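Local coordinates for protein putative cellulase CEL6 (PDB 1UP3) that probably hydrolyses internal beta-1,4-glucosidic bonds of cellulose, as a family 6 endoglucanase of Mycobacterium tuberculosis, at residues S16-A21 against T33-T38; P71-Y76 against A113-E118. All blocks are in the same frame, centred on the assembly; numbering follows the deposited sequence. Where two conformers were deposited one is given.

The two contacts follow one another in series along the chain: contact 1 (16-21 with 33-38) is complete before contact 2 (71-76 with 113-118) begins. Contact 1 pairs two short helices, 17-24 and 30-36, near the start of the chain and at the periphery, about 18 Å from its centre. Contact 2 pairs strands 72-75 and 113-117 of the seven-stranded parallel sheet, about 6 Å from that centre. Their own centres are about 19 Å apart, and their nearest atoms about 10 Å, so they do not touch. Strand 42-44 comes between them in sequence and lies beside strand 72-75, so the peripheral helical hairpin leads directly into the family 6 catalytic core.

Contact 1 (S16-A21 against T33-T38); sequences SAAMVA and TSVANT
Ala36 sets its CB against the backbone of the facing helix, 3.7 Å from Met19 CA and equally close to Ala18 O. That small methyl lets the two helices approach until Met19 CA and Ala36 CA are 4.6 Å apart. Beside it, Ala18 CB packs against the CG1 branch of Val35, the methyl that stands anti to the backbone N. Met19 makes the longer reach. Its CG is anti to the backbone N (chi1 -177°), and the chain then folds at both later torsions, chi2 69° placing SD and chi3 75° placing CE. As a result SD lies 4.0 Å from Ala36 CB, while CE curls to 3.5 Å from Ala36 O. The same methyl also approaches Asn37 OD1 as the two side chains cross at a slant. Asn37 begins with its CB heading away, and only its amide oxygen returns to the contact; ND2 hydrogen-bonds a bound polyether, probably from the crystallisation liquor.

No direct hydrogen bond joins the segments, but a water does. Ser16 is the N-cap of its helix: OG accepts from Met19 N at 3.0 Å and donates to the water, 2.6 Å from OG. The water in turn donates to Ala36 O over 2.8 Å, at the last residue of the other helix. One hydroxyl therefore caps a helix start and, through the water, serves a carbonyl at a helix end.

The two short helices, 17-24 and 30-36, thus form a hairpin, with Ala22 extending the surface that Ala36 and Thr33 meet. Ser34 OG bonds to Gln294 at the chain's end, Ser16 touches Arg262, and the chain after Thr38 runs on into edge strand 42-44.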
ATOM      1  N   SER A  16      -7.571 -14.270  -2.878  1.00 11.08           N
ATOM      2  CA  SER A  16      -6.306 -13.744  -3.354  1.00  9.49           C
ATOM      3  C   SER A  16      -5.665 -14.762  -4.284  1.00  8.60           C
ATOM      4  O   SER A  16      -5.952 -15.941  -4.194  1.00  7.73           O
ATOM      5  CB  SER A  16      -5.336 -13.458  -2.212  1.00  9.38           C
ATOM      6  OG  SER A  16      -5.011 -14.646  -1.490  1.00  9.60           O
ATOM      7  N   ALA A  17      -4.774 -14.296  -5.139  1.00  9.35           N
ATOM      8  CA  ALA A  17      -3.993 -15.212  -5.951  1.00  8.28           C
ATOM      9  C   ALA A  17      -3.208 -16.192  -5.078  1.00  8.18           C
ATOM     10  O   ALA A  17      -3.059 -17.359  -5.449  1.00  8.77           O
ATOM     11  CB  ALA A  17      -3.048 -14.427  -6.850  1.00  8.90           C
ATOM     12  N   ALA A  18      -2.701 -15.719  -3.947  1.00  7.49           N
ATOM     13  CA  ALA A  18      -1.986 -16.574  -3.007  1.00  7.14           C
ATOM     14  C   ALA A  18      -2.884 -17.701  -2.486  1.00  7.31           C
ATOM     15  O   ALA A  18      -2.437 -18.818  -2.337  1.00  7.14           O
ATOM     16  CB  ALA A  18      -1.369 -15.782  -1.845  1.00  8.13           C
ATOM     17  N   MET A  19      -4.138 -17.386  -2.156  1.00  7.44           N
ATOM     18  CA  MET A  19      -5.070 -18.385  -1.654  1.00  8.12           C
ATOM     19  C   MET A  19      -5.404 -19.383  -2.756  1.00  8.02           C
ATOM     20  O   MET A  19      -5.454 -20.577  -2.507  1.00  8.70           O
ATOM     21  CB  MET A  19      -6.343 -17.717  -1.082  1.00  8.51           C
ATOM     22  CG  MET A  19      -7.298 -18.699  -0.478  1.00 11.96           C
ATOM     23  SD  MET A  19      -6.661 -19.414   1.036  1.00 14.51           S
ATOM     24  CE  MET A  19      -6.878 -18.114   2.149  1.00 12.18           C
ATOM     25  N   VAL A  20      -5.589 -18.897  -3.968  1.00  8.15           N
ATOM     26  CA  VAL A  20      -5.850 -19.783  -5.115  1.00  9.65           C
ATOM     27  C   VAL A  20      -4.657 -20.735  -5.315  1.00  9.64           C
ATOM     28  O   VAL A  20      -4.839 -21.952  -5.407  1.00 10.07           O
ATOM     29  CB  VAL A  20      -6.152 -18.982  -6.365  1.00 10.60           C
ATOM     30  CG1 VAL A  20      -6.131 -19.899  -7.620  1.00 10.95           C
ATOM     31  CG2 VAL A  20      -7.505 -18.318  -6.217  1.00 12.43           C
ATOM     32  N   ALA A  21      -3.430 -20.203  -5.291  1.00  8.64           N
ATOM     33  CA  ALA A  21      -2.243 -21.053  -5.364  1.00  9.12           C
ATOM     34  C   ALA A  21      -2.167 -22.055  -4.217  1.00  9.02           C
ATOM     35  O   ALA A  21      -1.813 -23.211  -4.414  1.00  9.35           O
ATOM     36  CB  ALA A  21      -0.965 -20.220  -5.451  1.00  9.20           C
ATOM     37  N   THR A  33       0.604 -21.594   1.905  1.00  8.13           N
ATOM     38  CA  THR A  33      -0.467 -21.546   2.865  1.00  8.62           C
ATOM     39  C   THR A  33      -0.214 -20.400   3.873  1.00  8.56           C
ATOM     40  O   THR A  33      -1.142 -19.697   4.233  1.00  8.99           O
ATOM     41  CB  THR A  33      -0.591 -22.882   3.538  1.00  9.62           C
ATOM     42  OG1 THR A  33      -1.138 -23.820   2.589  1.00 10.35           O
ATOM     43  CG2 THR A  33      -1.591 -22.850   4.669  1.00 11.16           C
ATOM     44  N   SER A  34       1.021 -20.243   4.329  1.00  8.85           N
ATOM     45  CA  SER A  34       1.369 -19.178   5.288  1.00  9.49           C
ATOM     46  C   SER A  34       1.045 -17.804   4.736  1.00  8.33           C
ATOM     47  O   SER A  34       0.346 -17.013   5.381  1.00  8.30           O
ATOM     48  CB  SER A  34       2.846 -19.230   5.647  1.00  9.17           C
ATOM     49  OG  SER A  34       3.150 -18.221   6.605  1.00 12.72           O
ATOM     50  N   VAL A  35       1.527 -17.539   3.530  1.00  7.44           N
ATOM     51  CA  VAL A  35       1.256 -16.251   2.857  1.00  7.05           C
ATOM     52  C   VAL A  35      -0.249 -16.044   2.632  1.00  7.20           C
ATOM     53  O   VAL A  35      -0.790 -14.965   2.887  1.00  6.74           O
ATOM     54  CB  VAL A  35       2.059 -16.176   1.515  1.00  7.02           C
ATOM     55  CG1 VAL A  35       1.635 -14.993   0.658  1.00  7.72           C
ATOM     56  CG2 VAL A  35       3.572 -16.164   1.819  1.00  7.83           C
ATOM     57  N   ALA A  36      -0.944 -17.075   2.126  1.00  6.00           N
ATOM     58  CA  ALA A  36      -2.368 -16.970   1.850  1.00  7.09           C
ATOM     59  C   ALA A  36      -3.222 -16.617   3.045  1.00  6.62           C
ATOM     60  O   ALA A  36      -4.239 -15.960   2.898  1.00  7.21           O
ATOM     61  CB  ALA A  36      -2.863 -18.270   1.271  1.00  7.14           C
ATOM     62  N   ASN A  37      -2.825 -17.081   4.222  1.00  6.64           N
ATOM     63  CA  ASN A  37      -3.616 -16.861   5.431  1.00  7.33           C
ATOM     64  C   ASN A  37      -3.208 -15.584   6.191  1.00  6.75           C
ATOM     65  O   ASN A  37      -3.676 -15.368   7.328  1.00  7.26           O
ATOM     66  CB  ASN A  37      -3.461 -18.064   6.355  1.00  8.67           C
ATOM     67  CG  ASN A  37      -4.267 -19.250   5.903  1.00 13.35           C
ATOM     68  OD1 ASN A  37      -5.394 -19.100   5.396  1.00 16.31           O
ATOM     69  ND2 ASN A  37      -3.755 -20.447   6.182  1.00 19.96           N
ATOM     70  N   THR A  38      -2.327 -14.777   5.609  1.00  5.51           N
ATOM     71  CA  THR A  38      -1.905 -13.508   6.231  1.00  5.90           C
ATOM     72  C   THR A  38      -2.672 -12.383   5.564  1.00  5.63           C
ATOM     73  O   THR A  38      -2.671 -12.268   4.330  1.00  5.13           O
ATOM     74  CB  THR A  38      -0.391 -13.298   6.028  1.00  5.60           C
ATOM     75  OG1 THR A  38       0.299 -14.449   6.544  1.00  6.96           O
ATOM     76  CG2 THR A  38       0.120 -12.170   6.859  1.00  5.73           C
TER
HETATM   77  O   HOH W   1      -5.306 -14.222   1.024  1.00  7.80           O

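Contact 2 (P71-Y76 against A113-E118); sequences PVLTLY and ATIIVE
Leu73 and Ile115, like their neighbours Val72 and Thr114, pair across two adjacent parallel strands, 72-75 and 113-117, joined through helix 94-108 in a beta-alpha-beta unit of the family 6 barrel-like fold. The strand axes approach to 4.7 Å, with their N-to-C directions 23° apart, a modest twist. Five backbone hydrogen bonds make the ladder, alternating between strands: Leu73 N, for example, donates to Thr114 O at 2.8 Å. The last, Glu118 N to Leu75 O, is more bent, 132° at the hydrogen, where the chain leaves strand 113-117.

Val72, Thr74, Thr114 and Ile116 occupy one face. There Val72 and Thr114 lie side by side, with Val72 CG1 4.1 Å from Thr114 CG2, and Thr74 OG1 rests against the CB and CG1 of Ile116 while hydrogen-bonding Ser41 OG. The other face carries Leu73, Leu75, Ile115 and Val117. Ile115 is modelled in two conformers; in one of them CD1 lies beside Leu73 CD1 and CG2 meets Leu75 CD1, so these contacts are tentative. Helices 50-66 and 94-108 cover this side through Tyr60 and Trp100.

Glu118 turns back toward the neighbouring segment. Its CG stands anti to the carbonyl carbon (chi1 -62°), and the chain bends at chi2, which carries CD back to that segment; the carboxylate there has OE1 3.3 Å from Tyr76 CA. OE2 comes 3.4 Å from Leu75 O, acceptor against acceptor. Gly77 N and Ile78 N donate to OE2 and OE1, and OE2 also hydrogen-bonds Tyr97 OH, which probably compensates for that approach. Three hydrogen bonds thus grip this buried carboxylate and should fix its orientation, tying Glu118, just past strand 113-117, to the backbone of Gly77 and Ile78 and to Tyr97 of helix 94-108, close in sequence to the sugar-binding Asp120.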
ATOM      1  N   PRO A  71     -10.896  -4.202   6.646  1.00  5.21           N
ATOM      2  CA  PRO A  71     -10.363  -4.301   5.283  1.00  5.53           C
ATOM      3  C   PRO A  71      -9.300  -3.239   5.064  1.00  5.95           C
ATOM      4  O   PRO A  71      -9.431  -2.138   5.572  1.00  6.33           O
ATOM      5  CB  PRO A  71     -11.585  -4.045   4.414  1.00  5.67           C
ATOM      6  CG  PRO A  71     -12.381  -3.147   5.199  1.00  5.19           C
ATOM      7  CD  PRO A  71     -12.198  -3.510   6.659  1.00  5.19           C
ATOM      8  N   VAL A  72      -8.304  -3.573   4.264  1.00  5.44           N
ATOM      9  CA  VAL A  72      -7.255  -2.624   3.854  1.00  6.19           C
ATOM     10  C   VAL A  72      -7.287  -2.561   2.339  1.00  5.65           C
ATOM     11  O   VAL A  72      -7.187  -3.612   1.652  1.00  6.10           O
ATOM     12  CB  VAL A  72      -5.848  -3.050   4.324  1.00  6.75           C
ATOM     13  CG1 VAL A  72      -4.855  -1.986   3.996  1.00  7.32           C
ATOM     14  CG2 VAL A  72      -5.824  -3.388   5.852  1.00  7.68           C
ATOM     15  N   LEU A  73      -7.510  -1.349   1.825  1.00  5.95           N
ATOM     16  CA  LEU A  73      -7.612  -1.082   0.402  1.00  6.94           C
ATOM     17  C   LEU A  73      -6.456  -0.151   0.025  1.00  7.13           C
ATOM     18  O   LEU A  73      -6.177   0.805   0.750  1.00  7.71           O
ATOM     19  CB  LEU A  73      -8.948  -0.430   0.058  1.00  9.45           C
ATOM     20  CG  LEU A  73     -10.103  -1.421   0.295  1.00 14.29           C
ATOM     21  CD1 LEU A  73     -11.251  -0.686   0.856  1.00 23.55           C
ATOM     22  CD2 LEU A  73     -10.503  -2.104  -0.973  1.00 19.72           C
ATOM     23  N   THR A  74      -5.831  -0.426  -1.115  1.00  5.44           N
ATOM     24  CA  THR A  74      -4.788   0.426  -1.670  1.00  5.43           C
ATOM     25  C   THR A  74      -5.252   1.057  -2.967  1.00  5.40           C
ATOM     26  O   THR A  74      -5.628   0.343  -3.884  1.00  6.27           O
ATOM     27  CB  THR A  74      -3.551  -0.385  -1.875  1.00  6.29           C
ATOM     28  OG1 THR A  74      -3.111  -0.877  -0.592  1.00  6.89           O
ATOM     29  CG2 THR A  74      -2.391   0.499  -2.417  1.00  5.66           C
ATOM     30  N   LEU A  75      -5.279   2.379  -3.019  1.00  5.16           N
ATOM     31  CA  LEU A  75      -5.682   3.077  -4.234  1.00  5.23           C
ATOM     32  C   LEU A  75      -4.450   3.364  -5.070  1.00  5.65           C
ATOM     33  O   LEU A  75      -3.535   4.033  -4.618  1.00  6.59           O
ATOM     34  CB  LEU A  75      -6.441   4.371  -3.880  1.00  5.87           C
ATOM     35  CG  LEU A  75      -7.675   4.181  -2.990  1.00  7.82           C
ATOM     36  CD1 LEU A  75      -8.379   5.521  -2.784  1.00 10.74           C
ATOM     37  CD2 LEU A  75      -8.668   3.161  -3.547  1.00 11.28           C
ATOM     38  N   TYR A  76      -4.442   2.906  -6.318  1.00  5.13           N
ATOM     39  CA  TYR A  76      -3.244   3.010  -7.169  1.00  5.26           C
ATOM     40  C   TYR A  76      -3.669   3.364  -8.597  1.00  5.16           C
ATOM     41  O   TYR A  76      -3.456   2.590  -9.538  1.00  6.21           O
ATOM     42  CB  TYR A  76      -2.472   1.678  -7.093  1.00  5.07           C
ATOM     43  CG  TYR A  76      -1.050   1.651  -7.635  1.00  4.97           C
ATOM     44  CD1 TYR A  76      -0.148   2.640  -7.271  1.00  5.94           C
ATOM     45  CD2 TYR A  76      -0.617   0.611  -8.434  1.00  6.88           C
ATOM     46  CE1 TYR A  76       1.177   2.637  -7.728  1.00  8.47           C
ATOM     47  CE2 TYR A  76       0.702   0.558  -8.901  1.00  7.18           C
ATOM     48  CZ  TYR A  76       1.599   1.556  -8.524  1.00  7.07           C
ATOM     49  OH  TYR A  76       2.908   1.520  -9.000  1.00  7.74           O
ATOM     50  N   ALA A 113     -12.792   1.008   7.132  1.00  6.86           N
ATOM     51  CA  ALA A 113     -11.794   0.645   6.128  1.00  7.07           C
ATOM     52  C   ALA A 113     -10.491   1.353   6.460  1.00  7.37           C
ATOM     53  O   ALA A 113     -10.496   2.447   7.033  1.00  8.91           O
ATOM     54  CB  ALA A 113     -12.248   1.000   4.683  1.00  7.05           C
ATOM     55  N   THR A 114      -9.401   0.725   6.079  1.00  7.30           N
ATOM     56  CA  THR A 114      -8.083   1.336   6.068  1.00  6.36           C
ATOM     57  C   THR A 114      -7.720   1.584   4.604  1.00  7.33           C
ATOM     58  O   THR A 114      -7.880   0.681   3.779  1.00  6.03           O
ATOM     59  CB  THR A 114      -7.114   0.377   6.722  1.00  8.34           C
ATOM     60  OG1 THR A 114      -7.472   0.173   8.089  1.00 10.66           O
ATOM     61  CG2 THR A 114      -5.659   0.927   6.736  1.00  7.35           C
ATOM     62  N   ILE A 115      -7.360   2.823   4.265  1.00  8.26           N
ATOM     63  CA  ILE A 115      -7.106   3.205   2.880  1.00  8.99           C
ATOM     64  C   ILE A 115      -5.693   3.715   2.772  1.00  8.81           C
ATOM     65  O   ILE A 115      -5.332   4.640   3.487  1.00  8.91           O
ATOM     66  CB  ILE A 115      -8.076   4.281   2.372  1.00 10.50           C
ATOM     67  CG1 ILE A 115      -9.536   3.935   2.720  0.50  8.14           C
ATOM     68  CG2 ILE A 115      -7.887   4.490   0.855  0.50  9.61           C
ATOM     69  CD1 ILE A 115     -10.078   2.678   2.095  0.50  6.99           C
ATOM     70  N   ILE A 116      -4.920   3.085   1.892  1.00  5.50           N
ATOM     71  CA  ILE A 116      -3.565   3.503   1.551  1.00  5.34           C
ATOM     72  C   ILE A 116      -3.678   4.285   0.222  1.00  5.24           C
ATOM     73  O   ILE A 116      -4.039   3.731  -0.818  1.00  5.41           O
ATOM     74  CB  ILE A 116      -2.643   2.317   1.387  1.00  5.66           C
ATOM     75  CG1 ILE A 116      -2.698   1.356   2.599  1.00  7.39           C
ATOM     76  CG2 ILE A 116      -1.226   2.804   1.054  1.00  6.28           C
ATOM     77  CD1 ILE A 116      -2.291   2.017   3.871  1.00  7.78           C
ATOM     78  N   VAL A 117      -3.414   5.580   0.271  1.00  4.87           N
ATOM     79  CA  VAL A 117      -3.649   6.470  -0.873  1.00  5.14           C
ATOM     80  C   VAL A 117      -2.356   6.618  -1.697  1.00  4.87           C
ATOM     81  O   VAL A 117      -1.382   7.260  -1.279  1.00  5.06           O
ATOM     82  CB  VAL A 117      -4.103   7.868  -0.434  1.00  6.37           C
ATOM     83  CG1 VAL A 117      -4.383   8.773  -1.633  1.00  7.00           C
ATOM     84  CG2 VAL A 117      -5.308   7.799   0.454  1.00  6.45           C
ATOM     85  N   GLU A 118      -2.396   6.017  -2.881  1.00  5.08           N
ATOM     86  CA  GLU A 118      -1.421   6.217  -3.953  1.00  4.53           C
ATOM     87  C   GLU A 118       0.042   5.999  -3.587  1.00  5.82           C
ATOM     88  O   GLU A 118       0.845   6.925  -3.559  1.00  5.68           O
ATOM     89  CB  GLU A 118      -1.639   7.577  -4.598  1.00  4.42           C
ATOM     90  CG  GLU A 118      -3.011   7.708  -5.242  1.00  4.53           C
ATOM     91  CD  GLU A 118      -3.259   6.745  -6.395  1.00  4.66           C
ATOM     92  OE1 GLU A 118      -2.306   6.218  -7.043  1.00  4.97           O
ATOM     93  OE2 GLU A 118      -4.465   6.524  -6.693  1.00  7.20           O
TER